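Particle-associated lyase (Acinetobacter bacteriophage AP22, PDB 4Y9V) is a phage tailspike that binds the capsular saccharide of Acinetobacter baumannii and probably degrades it as a lyase. Local coordinates at residues Thr298-Ala303 with Thr329-Ala334; Ile367-Gly372 with Thr395-Asn400; Gln373-Ile378 with Trp402-Gly407; Ala434-Ile439 with Cys463-Leu468. All blocks are in the same frame, centred on the assembly; numbering follows the deposited sequence. Where two conformers were deposited one is given.

Contact 1 (Thr298-Ala303 with Thr329-Ala334). With SO4 (sulfate ion), chain K.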
loop_
_atom_site.group_PDB
_atom_site.type_symbol
_atom_site.label_atom_id
_atom_site.label_comp_id
_atom_site.label_asym_id
_atom_site.label_seq_id
_atom_site.Cartn_x
_atom_site.Cartn_y
_atom_site.Cartn_z
ATOM N N THR A 298 25.204 -13.663 -2.071
ATOM C CA THR A 298 25.280 -15.111 -2.053
ATOM C C THR A 298 24.086 -15.719 -1.310
ATOM O O THR A 298 23.542 -16.727 -1.752
ATOM C CB THR A 298 26.600 -15.581 -1.408
ATOM O OG1 THR A 298 27.654 -15.052 -2.220
ATOM C CG2 THR A 298 26.692 -17.085 -1.310
ATOM N N ARG A 299 23.746 -15.134 -0.153
ATOM C CA ARG A 299 22.580 -15.545 0.627
ATOM C C ARG A 299 21.620 -14.343 0.694
ATOM O O ARG A 299 21.365 -13.721 -0.322
ATOM C CB ARG A 299 22.952 -16.214 1.955
ATOM C CG ARG A 299 23.841 -17.429 1.757
ATOM C CD ARG A 299 24.097 -18.228 3.018
ATOM N NE ARG A 299 22.871 -18.812 3.535
ATOM C CZ ARG A 299 22.212 -18.463 4.609
ATOM N NH1 ARG A 299 22.613 -17.493 5.410
ATOM N NH2 ARG A 299 21.069 -19.106 4.913
ATOM N N HIS A 300 21.038 -14.053 1.849
ATOM C CA HIS A 300 19.996 -13.027 1.888
ATOM C C HIS A 300 20.557 -11.681 1.393
ATOM O O HIS A 300 21.632 -11.240 1.792
ATOM C CB HIS A 300 19.434 -12.858 3.285
ATOM C CG HIS A 300 18.942 -14.110 3.914
ATOM N ND1 HIS A 300 18.016 -14.940 3.359
ATOM C CD2 HIS A 300 19.208 -14.647 5.137
ATOM C CE1 HIS A 300 17.736 -15.958 4.160
ATOM N NE2 HIS A 300 18.456 -15.811 5.243
ATOM N N ALA A 301 19.760 -11.018 0.556
ATOM C CA ALA A 301 20.107 -9.689 0.068
ATOM C C ALA A 301 19.912 -8.621 1.143
ATOM O O ALA A 301 20.787 -7.803 1.360
ATOM C CB ALA A 301 19.333 -9.401 -1.197
ATOM N N VAL A 302 18.728 -8.667 1.788
ATOM C CA VAL A 302 18.476 -7.943 3.034
ATOM C C VAL A 302 18.181 -9.020 4.066
ATOM O O VAL A 302 17.219 -9.781 3.925
ATOM C CB VAL A 302 17.343 -6.923 2.936
ATOM C CG1 VAL A 302 17.019 -6.368 4.317
ATOM C CG2 VAL A 302 17.719 -5.803 1.968
ATOM N N ALA A 303 19.042 -9.086 5.095
ATOM C CA ALA A 303 18.844 -9.953 6.243
ATOM C C ALA A 303 18.387 -9.078 7.392
ATOM O O ALA A 303 19.013 -8.060 7.674
ATOM C CB ALA A 303 20.133 -10.646 6.629
ATOM N N THR A 329 22.405 -18.373 -3.993
ATOM C CA THR A 329 22.047 -19.678 -3.493
ATOM C C THR A 329 20.525 -19.758 -3.319
ATOM O O THR A 329 19.813 -18.765 -3.402
ATOM C CB THR A 329 22.768 -20.007 -2.180
ATOM O OG1 THR A 329 22.312 -19.137 -1.151
ATOM C CG2 THR A 329 24.286 -19.967 -2.330
ATOM N N ASP A 330 20.043 -20.962 -3.000
ATOM C CA ASP A 330 18.598 -21.210 -2.968
ATOM C C ASP A 330 17.906 -20.844 -1.664
ATOM O O ASP A 330 16.850 -21.401 -1.382
ATOM C CB ASP A 330 18.308 -22.654 -3.346
ATOM C CG ASP A 330 16.881 -22.890 -3.821
ATOM O OD1 ASP A 330 16.399 -22.041 -4.625
ATOM O OD2 ASP A 330 16.283 -23.918 -3.430
ATOM N N THR A 331 18.410 -19.880 -0.947
ATOM C CA THR A 331 17.713 -19.252 0.170
ATOM C C THR A 331 16.865 -18.087 -0.370
ATOM O O THR A 331 16.532 -18.063 -1.538
ATOM C CB THR A 331 18.691 -18.910 1.283
ATOM O OG1 THR A 331 17.963 -18.472 2.440
ATOM C CG2 THR A 331 19.691 -17.842 0.927
ATOM N N SER A 332 16.496 -17.168 0.522
ATOM C CA SER A 332 15.631 -16.053 0.139
ATOM C C SER A 332 16.400 -14.765 -0.047
ATOM O O SER A 332 17.318 -14.416 0.696
ATOM C CB SER A 332 14.539 -15.843 1.181
ATOM O OG SER A 332 15.119 -15.557 2.460
ATOM N N GLY A 333 15.956 -13.984 -1.036
ATOM C CA GLY A 333 16.464 -12.635 -1.199
ATOM C C GLY A 333 16.082 -11.718 -0.050
ATOM O O GLY A 333 16.916 -11.043 0.546
ATOM N N ALA A 334 14.779 -11.692 0.230
ATOM C CA ALA A 334 14.198 -10.985 1.378
ATOM C C ALA A 334 14.141 -11.936 2.569
ATOM O O ALA A 334 13.729 -13.090 2.452
ATOM C CB ALA A 334 12.784 -10.520 1.044
HETATM S S SO4 K . 19.816 -17.607 8.032
HETATM O O1 SO4 K . 19.601 -17.611 9.469
HETATM O O2 SO4 K . 18.514 -17.564 7.342
HETATM O O3 SO4 K . 20.519 -18.859 7.706
HETATM O O4 SO4 K . 20.625 -16.468 7.534
HETATM O O HOH W 1 22.115 -20.544 1.268
#
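Thr-298 O is gripped twice by Thr-329, whose backbone N donates to it at 3.0 Å and whose OG1 donates to the same Thr-298 O at 2.8 Å. OG1 of Thr-329 lies between its own N and carbonyl carbon (chi1 66°), which lets hydroxyl and N-H converge on one acceptor. That hydroxyl also accepts a hydrogen bond from a water, which in turn accepts from Arg-299 NE. A second doubly held oxygen closes the other end, where Gly-333 O accepts from the backbone N of both Ala-301 and Val-302.

Between them the His-300 ring is used at its edge. ND1 donates to Ser-332 O at 2.8 Å, nearly in the ring plane, while NE2 reaches sulfate O2 at 2.7 Å along an almost straight bond (178°). The Thr-331 side chain crosses that of His-300 at about a right angle, its OG1 3.1 Å from CE1 of His-300, and turns CG2 against CA and CB of Arg-299. The Arg-299 chain bends at chi3, and its NH2 meets sulfate O3 at 2.9 Å; NH1 donates to sulfate O4 and to Leu-276 O.

The sulfate, probably from the crystallisation liquor, is also bound by Arg-166 and Tyr-278, both residues of the glycan pocket. With the side chain of Arg-299 about 6 Å from the bound mannuronic acid derivative, this cluster of N-H and O-H donors is consistent with a site that attracts the capsule's acidic groups.

Contact 2 (Ile367-Gly372 with Thr395-Asn400)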
loop_
_atom_site.group_PDB
_atom_site.type_symbol
_atom_site.label_atom_id
_atom_site.label_comp_id
_atom_site.label_asym_id
_atom_site.label_seq_id
_atom_site.Cartn_x
_atom_site.Cartn_y
_atom_site.Cartn_z
ATOM N N ILE A 367 7.002 -12.966 -5.710
ATOM C CA ILE A 367 7.751 -13.947 -4.933
ATOM C C ILE A 367 7.948 -15.192 -5.790
ATOM O O ILE A 367 6.998 -15.882 -6.145
ATOM C CB ILE A 367 7.060 -14.314 -3.607
ATOM C CG1 ILE A 367 6.721 -13.053 -2.786
ATOM C CG2 ILE A 367 7.951 -15.277 -2.826
ATOM C CD1 ILE A 367 5.936 -13.313 -1.545
ATOM N N TYR A 368 9.225 -15.459 -6.114
ATOM C CA TYR A 368 9.594 -16.621 -6.897
ATOM C C TYR A 368 9.829 -17.841 -6.001
ATOM O O TYR A 368 10.468 -17.763 -4.954
ATOM C CB TYR A 368 10.858 -16.389 -7.732
ATOM C CG TYR A 368 10.686 -15.318 -8.774
ATOM C CD1 TYR A 368 10.116 -15.525 -10.008
ATOM C CD2 TYR A 368 11.143 -14.061 -8.470
ATOM C CE1 TYR A 368 9.960 -14.494 -10.960
ATOM C CE2 TYR A 368 11.017 -13.028 -9.363
ATOM C CZ TYR A 368 10.422 -13.254 -10.587
ATOM O OH TYR A 368 10.326 -12.214 -11.488
ATOM N N GLU A 369 9.360 -18.985 -6.460
ATOM C CA GLU A 369 9.562 -20.225 -5.745
ATOM C C GLU A 369 11.040 -20.571 -5.704
ATOM O O GLU A 369 11.749 -20.425 -6.713
ATOM C CB GLU A 369 8.793 -21.339 -6.470
ATOM C CG GLU A 369 8.669 -22.599 -5.629
ATOM C CD GLU A 369 8.061 -23.801 -6.318
ATOM O OE1 GLU A 369 7.968 -23.826 -7.554
ATOM O OE2 GLU A 369 7.752 -24.741 -5.562
ATOM N N ARG A 370 11.524 -21.091 -4.578
ATOM C CA ARG A 370 12.881 -21.638 -4.536
ATOM C C ARG A 370 12.943 -22.955 -5.316
ATOM O O ARG A 370 11.928 -23.652 -5.526
ATOM C CB ARG A 370 13.376 -21.834 -3.102
ATOM C CG ARG A 370 12.653 -22.937 -2.307
ATOM C CD ARG A 370 13.441 -23.365 -1.103
ATOM N NE ARG A 370 12.719 -24.450 -0.439
ATOM C CZ ARG A 370 13.138 -25.101 0.638
ATOM N NH1 ARG A 370 14.312 -24.801 1.184
ATOM N NH2 ARG A 370 12.392 -26.032 1.178
ATOM N N GLU A 371 14.146 -23.345 -5.716
ATOM C CA GLU A 371 14.347 -24.623 -6.389
ATOM C C GLU A 371 13.891 -25.788 -5.539
ATOM O O GLU A 371 13.374 -26.793 -6.053
ATOM C CB GLU A 371 15.798 -24.805 -6.821
ATOM C CG GLU A 371 16.278 -23.745 -7.826
ATOM C CD GLU A 371 15.439 -23.714 -9.078
ATOM O OE1 GLU A 371 15.352 -24.752 -9.789
ATOM O OE2 GLU A 371 14.761 -22.729 -9.368
ATOM N N GLY A 372 14.082 -25.664 -4.218
ATOM C CA GLY A 372 13.738 -26.703 -3.266
ATOM C C GLY A 372 12.256 -26.790 -2.875
ATOM O O GLY A 372 11.946 -27.550 -1.952
ATOM N N THR A 395 5.558 -20.173 -9.415
ATOM C CA THR A 395 5.959 -21.515 -9.051
ATOM C C THR A 395 6.125 -22.386 -10.274
ATOM O O THR A 395 5.568 -22.129 -11.340
ATOM C CB THR A 395 4.981 -22.209 -8.063
ATOM O OG1 THR A 395 3.795 -22.638 -8.762
ATOM C CG2 THR A 395 4.618 -21.308 -6.907
ATOM N N LYS A 396 6.903 -23.464 -10.074
ATOM C CA LYS A 396 7.142 -24.459 -11.114
ATOM C C LYS A 396 7.242 -25.889 -10.575
ATOM O O LYS A 396 7.166 -26.787 -11.407
ATOM C CB LYS A 396 8.348 -24.095 -11.961
ATOM C CG LYS A 396 9.651 -24.050 -11.198
ATOM C CD LYS A 396 10.778 -24.010 -12.248
ATOM C CE LYS A 396 12.093 -23.702 -11.608
ATOM N NZ LYS A 396 12.430 -24.674 -10.534
ATOM N N THR A 397 7.398 -26.115 -9.316
ATOM C CA THR A 397 7.512 -27.472 -8.797
ATOM C C THR A 397 6.116 -28.040 -8.486
ATOM O O THR A 397 5.118 -27.321 -8.478
ATOM C CB THR A 397 8.375 -27.585 -7.534
ATOM O OG1 THR A 397 7.600 -27.255 -6.381
ATOM C CG2 THR A 397 9.659 -26.806 -7.650
ATOM N N PRO A 398 6.028 -29.326 -8.154
ATOM C CA PRO A 398 4.750 -29.901 -7.759
ATOM C C PRO A 398 4.273 -29.489 -6.378
ATOM O O PRO A 398 3.132 -29.825 -6.018
ATOM C CB PRO A 398 4.969 -31.441 -7.825
ATOM C CG PRO A 398 6.188 -31.586 -8.719
ATOM C CD PRO A 398 7.033 -30.384 -8.340
ATOM N N LEU A 399 5.096 -28.804 -5.575
ATOM C CA LEU A 399 4.676 -28.308 -4.266
ATOM C C LEU A 399 4.169 -29.429 -3.358
ATOM O O LEU A 399 3.334 -29.220 -2.476
ATOM C CB LEU A 399 3.665 -27.163 -4.372
ATOM C CG LEU A 399 4.252 -25.877 -5.006
ATOM C CD1 LEU A 399 3.147 -25.070 -5.669
ATOM C CD2 LEU A 399 4.971 -25.058 -3.966
ATOM N N ASN A 400 4.738 -30.613 -3.539
ATOM C CA ASN A 400 4.348 -31.792 -2.762
ATOM C C ASN A 400 5.117 -31.932 -1.464
ATOM O O ASN A 400 4.579 -32.466 -0.494
ATOM C CB ASN A 400 4.532 -33.068 -3.603
ATOM C CG ASN A 400 5.966 -33.314 -3.994
ATOM O OD1 ASN A 400 6.522 -32.504 -4.724
ATOM N ND2 ASN A 400 6.543 -34.388 -3.523
HETATM O O HOH W 2 11.066 -23.664 -8.284
#
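Glu-369 reaches straight across to the loop 395-400: CG is anti to the backbone N (chi1 -166°); the chain beyond it is extended and ends with the carboxylate among backbone N-H groups. OE1 takes two of them. The N of Lys-396 meets OE1 of Glu-369 head-on, nearly in line with the bond from CD to OE1, at 2.8 Å. Thr-397 N comes to the syn lone pair of Glu-369 OE1 at 2.9 Å. The side chain of Thr-397 crosses that of Glu-369 obliquely, bringing OG1 to 2.6 Å from OE2 of Glu-369, on the syn side and slightly out of the carboxylate plane. Leu-399 lays CD2 close to the same oxygen.

Thr-397 OG1 works in both directions, since it also accepts from Leu-399 N at 3.1 Å, which makes an ST turn beside the carboxylate. Nearer the surface, Lys-396 comes over to Glu-371 in one of its two conformers; its NZ forms a salt bridge with OE1 of Glu-371 at 3.0 Å. A water accepts from Lys-396 NZ and donates to Arg-370 O. The lysine also packs on Gln-134 of a second subunit.

Gly-374 N gives OE2 a further bond, so four protein N-H or O-H donors surround the buried carboxylate. Such a setting would be expected to stabilise Glu-369 as an anion, with the loop 395-400 wrapped about it.

Contact 3 (Gln373-Ile378 with Trp402-Gly407)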
loop_
_atom_site.group_PDB
_atom_site.type_symbol
_atom_site.label_atom_id
_atom_site.label_comp_id
_atom_site.label_asym_id
_atom_site.label_seq_id
_atom_site.Cartn_x
_atom_site.Cartn_y
_atom_site.Cartn_z
ATOM N N GLN A 373 11.408 -26.060 -3.569
ATOM C CA GLN A 373 9.942 -26.002 -3.448
ATOM C C GLN A 373 9.492 -24.964 -2.415
ATOM O O GLN A 373 10.052 -24.842 -1.318
ATOM C CB GLN A 373 9.253 -27.316 -3.093
ATOM C CG GLN A 373 9.580 -28.460 -4.046
ATOM C CD GLN A 373 8.593 -29.584 -3.924
ATOM O OE1 GLN A 373 7.737 -29.613 -3.021
ATOM N NE2 GLN A 373 8.691 -30.561 -4.830
ATOM N N GLY A 374 8.416 -24.283 -2.770
ATOM C CA GLY A 374 7.751 -23.328 -1.897
ATOM C C GLY A 374 8.227 -21.896 -2.143
ATOM O O GLY A 374 9.333 -21.629 -2.595
ATOM N N CYS A 375 7.328 -20.931 -1.790
ATOM C CA CYS A 375 7.613 -19.516 -1.882
ATOM C C CYS A 375 7.905 -18.829 -0.563
ATOM O O CYS A 375 8.720 -17.898 -0.532
ATOM C CB CYS A 375 6.450 -18.784 -2.551
ATOM S SG CYS A 375 6.327 -19.075 -4.354
ATOM N N VAL A 376 7.199 -19.200 0.519
ATOM C CA VAL A 376 7.272 -18.504 1.777
ATOM C C VAL A 376 7.456 -19.528 2.894
ATOM O O VAL A 376 6.674 -20.500 2.961
ATOM C CB VAL A 376 5.973 -17.683 2.044
ATOM C CG1 VAL A 376 6.052 -16.957 3.375
ATOM C CG2 VAL A 376 5.723 -16.685 0.920
ATOM N N LEU A 377 8.442 -19.309 3.740
ATOM C CA LEU A 377 8.787 -20.214 4.830
ATOM C C LEU A 377 8.614 -19.532 6.178
ATOM O O LEU A 377 9.130 -18.433 6.404
ATOM C CB LEU A 377 10.240 -20.647 4.687
ATOM C CG LEU A 377 10.728 -21.669 5.741
ATOM C CD1 LEU A 377 10.041 -22.995 5.587
ATOM C CD2 LEU A 377 12.243 -21.797 5.617
ATOM N N ILE A 378 7.915 -20.215 7.081
ATOM C CA ILE A 378 7.771 -19.838 8.486
ATOM C C ILE A 378 8.537 -20.897 9.295
ATOM O O ILE A 378 8.023 -21.957 9.577
ATOM C CB ILE A 378 6.294 -19.746 8.885
ATOM C CG1 ILE A 378 5.489 -18.822 8.031
ATOM C CG2 ILE A 378 6.186 -19.360 10.358
ATOM C CD1 ILE A 378 3.988 -18.891 8.219
ATOM N N TRP A 402 7.058 -29.113 -0.048
ATOM C CA TRP A 402 6.832 -27.872 0.626
ATOM C C TRP A 402 5.703 -27.164 -0.121
ATOM O O TRP A 402 5.716 -27.067 -1.344
ATOM C CB TRP A 402 8.102 -26.961 0.635
ATOM C CG TRP A 402 9.228 -27.622 1.355
ATOM C CD1 TRP A 402 10.163 -28.483 0.841
ATOM C CD2 TRP A 402 9.511 -27.527 2.763
ATOM N NE1 TRP A 402 10.995 -28.936 1.827
ATOM C CE2 TRP A 402 10.626 -28.359 3.018
ATOM C CE3 TRP A 402 8.922 -26.818 3.805
ATOM C CZ2 TRP A 402 11.150 -28.497 4.291
ATOM C CZ3 TRP A 402 9.455 -26.956 5.085
ATOM C CH2 TRP A 402 10.555 -27.789 5.301
ATOM N N SER A 403 4.715 -26.685 0.648
ATOM C CA SER A 403 3.604 -25.950 0.093
ATOM C C SER A 403 4.026 -24.520 -0.282
ATOM O O SER A 403 5.115 -24.064 0.022
ATOM C CB SER A 403 2.475 -25.913 1.103
ATOM O OG SER A 403 1.831 -27.173 1.229
ATOM N N LEU A 404 3.114 -23.822 -0.961
ATOM C CA LEU A 404 3.396 -22.438 -1.349
ATOM C C LEU A 404 3.881 -21.618 -0.132
ATOM O O LEU A 404 4.877 -20.887 -0.218
ATOM C CB LEU A 404 2.152 -21.799 -1.958
ATOM C CG LEU A 404 2.399 -20.393 -2.538
ATOM C CD1 LEU A 404 3.077 -20.481 -3.862
ATOM C CD2 LEU A 404 1.058 -19.635 -2.650
ATOM N N VAL A 405 3.126 -21.739 0.942
ATOM C CA VAL A 405 3.373 -21.106 2.234
ATOM C C VAL A 405 3.429 -22.261 3.237
ATOM O O VAL A 405 2.473 -23.007 3.349
ATOM C CB VAL A 405 2.220 -20.150 2.586
ATOM C CG1 VAL A 405 2.499 -19.488 3.929
ATOM C CG2 VAL A 405 1.976 -19.132 1.478
ATOM N N HIS A 406 4.577 -22.405 3.929
ATOM C CA HIS A 406 4.776 -23.579 4.742
ATOM C C HIS A 406 5.407 -23.172 6.071
ATOM O O HIS A 406 6.375 -22.417 6.076
ATOM C CB HIS A 406 5.682 -24.597 4.011
ATOM C CG HIS A 406 5.507 -26.008 4.435
ATOM N ND1 HIS A 406 5.011 -26.940 3.557
ATOM C CD2 HIS A 406 5.741 -26.626 5.627
ATOM C CE1 HIS A 406 4.960 -28.075 4.212
ATOM N NE2 HIS A 406 5.406 -27.938 5.452
ATOM N N GLY A 407 4.838 -23.686 7.140
ATOM C CA GLY A 407 5.391 -23.454 8.466
ATOM C C GLY A 407 5.634 -24.753 9.191
ATOM O O GLY A 407 4.848 -25.697 9.075
HETATM O O HOH W 3 7.205 -22.762 1.364
#
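Gln-373 CB rests 3.9 Å from CB of Trp-402, and from there the side chain extends beyond CG toward residues 400-402. CG packs against Thr-397 OG1. At the tip OE1 of Gln-373 accepts from Trp-402 N at 3.1 Å, the donor tilted about 20° from the amide plane, and also from Ser-401 N; NE2 donates to Asn-400 OD1. The whole amide is thus held by the backbone and a side chain of one turn.

Trp-402 puts its CB 3.5 Å from Gln-373 O, and its indole reaches Leu-377, whose CD1 is 4.0 Å from CZ3 of Trp-402. CE3 of Trp-402 lies over a face of the His-406 ring, 3.5 Å above its plane and offset toward the rim. That histidine is fixed by ND1, which accepts from Ser-403 N in the ring plane. Arg-370 adds a cation-pi contact to the indole. In the interior, Cys-375 SG touches CD1 of Leu-404 at 3.6 Å, and Val-376 sits beside Val-405.

The backbones draw together where Leu-404 O accepts from the N of both Cys-375 and Val-376. His-406 N then bonds to Val-376 O at 3.0 Å, and Ile-378 N to His-406 O at 2.9 Å. Parallel strands in such register, repeated coil after coil, are the hallmark of the right-handed parallel beta-helix of pectin lyase-like proteins.

Contact 4 (Ala434-Ile439 with Cys463-Leu468)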
loop_
_atom_site.group_PDB
_atom_site.type_symbol
_atom_site.label_atom_id
_atom_site.label_comp_id
_atom_site.label_asym_id
_atom_site.label_seq_id
_atom_site.Cartn_x
_atom_site.Cartn_y
_atom_site.Cartn_z
ATOM N N ALA A 434 -0.078 -30.877 -4.390
ATOM C CA ALA A 434 0.283 -29.487 -4.083
ATOM C C ALA A 434 -0.582 -28.929 -2.961
ATOM O O ALA A 434 -1.793 -29.185 -2.910
ATOM C CB ALA A 434 0.163 -28.637 -5.328
ATOM N N GLY A 435 0.002 -28.091 -2.136
ATOM C CA GLY A 435 -0.710 -27.348 -1.123
ATOM C C GLY A 435 -0.390 -25.853 -1.204
ATOM O O GLY A 435 0.700 -25.461 -1.581
ATOM N N ILE A 436 -1.384 -25.041 -0.787
ATOM C CA ILE A 436 -1.171 -23.590 -0.685
ATOM C C ILE A 436 -0.631 -23.211 0.670
ATOM O O ILE A 436 0.479 -22.680 0.754
ATOM C CB ILE A 436 -2.433 -22.796 -1.113
ATOM C CG1 ILE A 436 -2.894 -23.178 -2.526
ATOM C CG2 ILE A 436 -2.160 -21.307 -0.999
ATOM C CD1 ILE A 436 -1.822 -23.122 -3.594
ATOM N N VAL A 437 -1.385 -23.455 1.753
ATOM C CA VAL A 437 -0.896 -23.211 3.114
ATOM C C VAL A 437 -0.878 -24.527 3.861
ATOM O O VAL A 437 -1.902 -25.193 3.986
ATOM C CB VAL A 437 -1.776 -22.199 3.889
ATOM C CG1 VAL A 437 -1.260 -22.018 5.309
ATOM C CG2 VAL A 437 -1.842 -20.855 3.177
ATOM N N THR A 438 0.308 -24.881 4.369
ATOM C CA THR A 438 0.464 -26.037 5.251
ATOM C C THR A 438 1.259 -25.607 6.493
ATOM O O THR A 438 2.327 -25.018 6.355
ATOM C CB THR A 438 1.193 -27.190 4.562
ATOM O OG1 THR A 438 0.415 -27.595 3.437
ATOM C CG2 THR A 438 1.420 -28.369 5.500
ATOM N N ILE A 439 0.736 -25.926 7.666
ATOM C CA ILE A 439 1.453 -25.776 8.935
ATOM C C ILE A 439 1.559 -27.199 9.530
ATOM O O ILE A 439 0.529 -27.862 9.685
ATOM C CB ILE A 439 0.735 -24.849 9.906
ATOM C CG1 ILE A 439 0.444 -23.451 9.298
ATOM C CG2 ILE A 439 1.507 -24.790 11.239
ATOM C CD1 ILE A 439 1.709 -22.631 9.045
ATOM N N CYS A 463 -5.581 -19.053 -8.515
ATOM C CA CYS A 463 -4.562 -20.064 -8.679
ATOM C C CYS A 463 -4.808 -20.750 -10.002
ATOM O O CYS A 463 -5.911 -21.274 -10.230
ATOM C CB CYS A 463 -4.685 -21.094 -7.529
ATOM S SG CYS A 463 -3.644 -22.557 -7.710
ATOM N N ASP A 464 -3.790 -20.770 -10.878
ATOM C CA ASP A 464 -3.920 -21.373 -12.217
ATOM C C ASP A 464 -3.314 -22.772 -12.305
ATOM O O ASP A 464 -3.077 -23.275 -13.392
ATOM C CB ASP A 464 -3.441 -20.504 -13.345
ATOM C CG ASP A 464 -1.948 -20.403 -13.437
ATOM O OD1 ASP A 464 -1.292 -20.734 -12.445
ATOM O OD2 ASP A 464 -1.471 -20.062 -14.539
ATOM N N PHE A 465 -3.129 -23.428 -11.160
ATOM C CA PHE A 465 -2.588 -24.794 -11.178
ATOM C C PHE A 465 -3.510 -25.731 -11.925
ATOM O O PHE A 465 -4.740 -25.681 -11.796
ATOM C CB PHE A 465 -2.427 -25.312 -9.766
ATOM C CG PHE A 465 -1.372 -24.635 -8.880
ATOM C CD1 PHE A 465 -0.575 -23.596 -9.335
ATOM C CD2 PHE A 465 -1.213 -25.098 -7.610
ATOM C CE1 PHE A 465 0.375 -23.043 -8.477
ATOM C CE2 PHE A 465 -0.261 -24.553 -6.748
ATOM C CZ PHE A 465 0.533 -23.522 -7.201
ATOM N N ASP A 466 -2.909 -26.681 -12.628
ATOM C CA ASP A 466 -3.711 -27.764 -13.240
ATOM C C ASP A 466 -4.232 -28.745 -12.207
ATOM O O ASP A 466 -5.259 -29.407 -12.438
ATOM C CB ASP A 466 -2.873 -28.429 -14.331
ATOM C CG ASP A 466 -2.463 -27.414 -15.349
ATOM O OD1 ASP A 466 -3.355 -26.778 -15.960
ATOM O OD2 ASP A 466 -1.238 -27.145 -15.501
ATOM N N ALA A 467 -3.527 -28.891 -11.092
ATOM C CA ALA A 467 -3.934 -29.769 -10.000
ATOM C C ALA A 467 -3.526 -29.119 -8.688
ATOM O O ALA A 467 -2.492 -28.435 -8.627
ATOM C CB ALA A 467 -3.300 -31.145 -10.140
ATOM N N LEU A 468 -4.328 -29.319 -7.666
ATOM C CA LEU A 468 -4.069 -28.804 -6.318
ATOM C C LEU A 468 -4.722 -29.738 -5.346
ATOM O O LEU A 468 -5.908 -30.035 -5.475
ATOM C CB LEU A 468 -4.651 -27.376 -6.201
ATOM C CG LEU A 468 -4.485 -26.732 -4.813
ATOM C CD1 LEU A 468 -3.041 -26.487 -4.456
ATOM C CD2 LEU A 468 -5.281 -25.416 -4.749
#
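Ile-436 pushes its CD1 between Leu-468 and Phe-465, 3.7 Å from CD1 of the leucine and, on the phenylalanine, 3.8 Å from CE2. The place is a corner of the parallel beta-helix: the chain turns at Ile-436 and Val-437, and the loop 463-468 of the next coil joins strand 461-463 to strand 470-476. Ile-436 and Leu-468 cross at about a right angle, with CG1 of the isoleucine also against both methyls of Leu-468.

Leu-468 CD1 does most of the touching on its side, meeting Ala-434 CB at 4.0 Å and lying 3.4 Å from Ala-434 O. Ala-434 points its CB at the loop and approaches CE2 of Phe-465 as well, at 4.3 Å. Between the two segments the side-chain contact is wholly apolar, and no hydrogen bond crosses directly from one to the other. Backbone bonds between the coils run instead to the residues just beyond, from Ala-434 to Arg-469 and His-470 and from Ile-436 to His-470.

Phe-465 meets Ile-436 through CE2; its ring also packs on Ile-426 and on Thr-395 and Leu-399, so it touches the two preceding coils. Within the loop, Cys-463 SG accepts from Phe-465 N at 3.6 Å and lies 3.3 Å above one face of the Phe-465 ring, displaced toward the rim.

In the fold
All four contacts join successive coils of one beta-helix, but the chemistry changes with place. Contacts 1, 3 and 4 are buried, whereas contact 2 is partly exposed and approaches a second subunit. Contact 3 includes the parallel strand pairing of 376-378 with 405-407, and contact 4 continues it, since strands 405-409 and 435-441 are neighbours: Val-405 N bonds to Ile-436 O. Contact 4 is apolar across its segments, contact 2 centres on a buried carboxylate and a salt bridge, contact 1 on polar bonds and a bound sulfate near the glycan. Contact 2 touches the others: Asp-330 accepts from the N of Glu-371 and Gly-372, Asn-400 meets Gln-373, and Pro-398 O packs on Ala-434 CB.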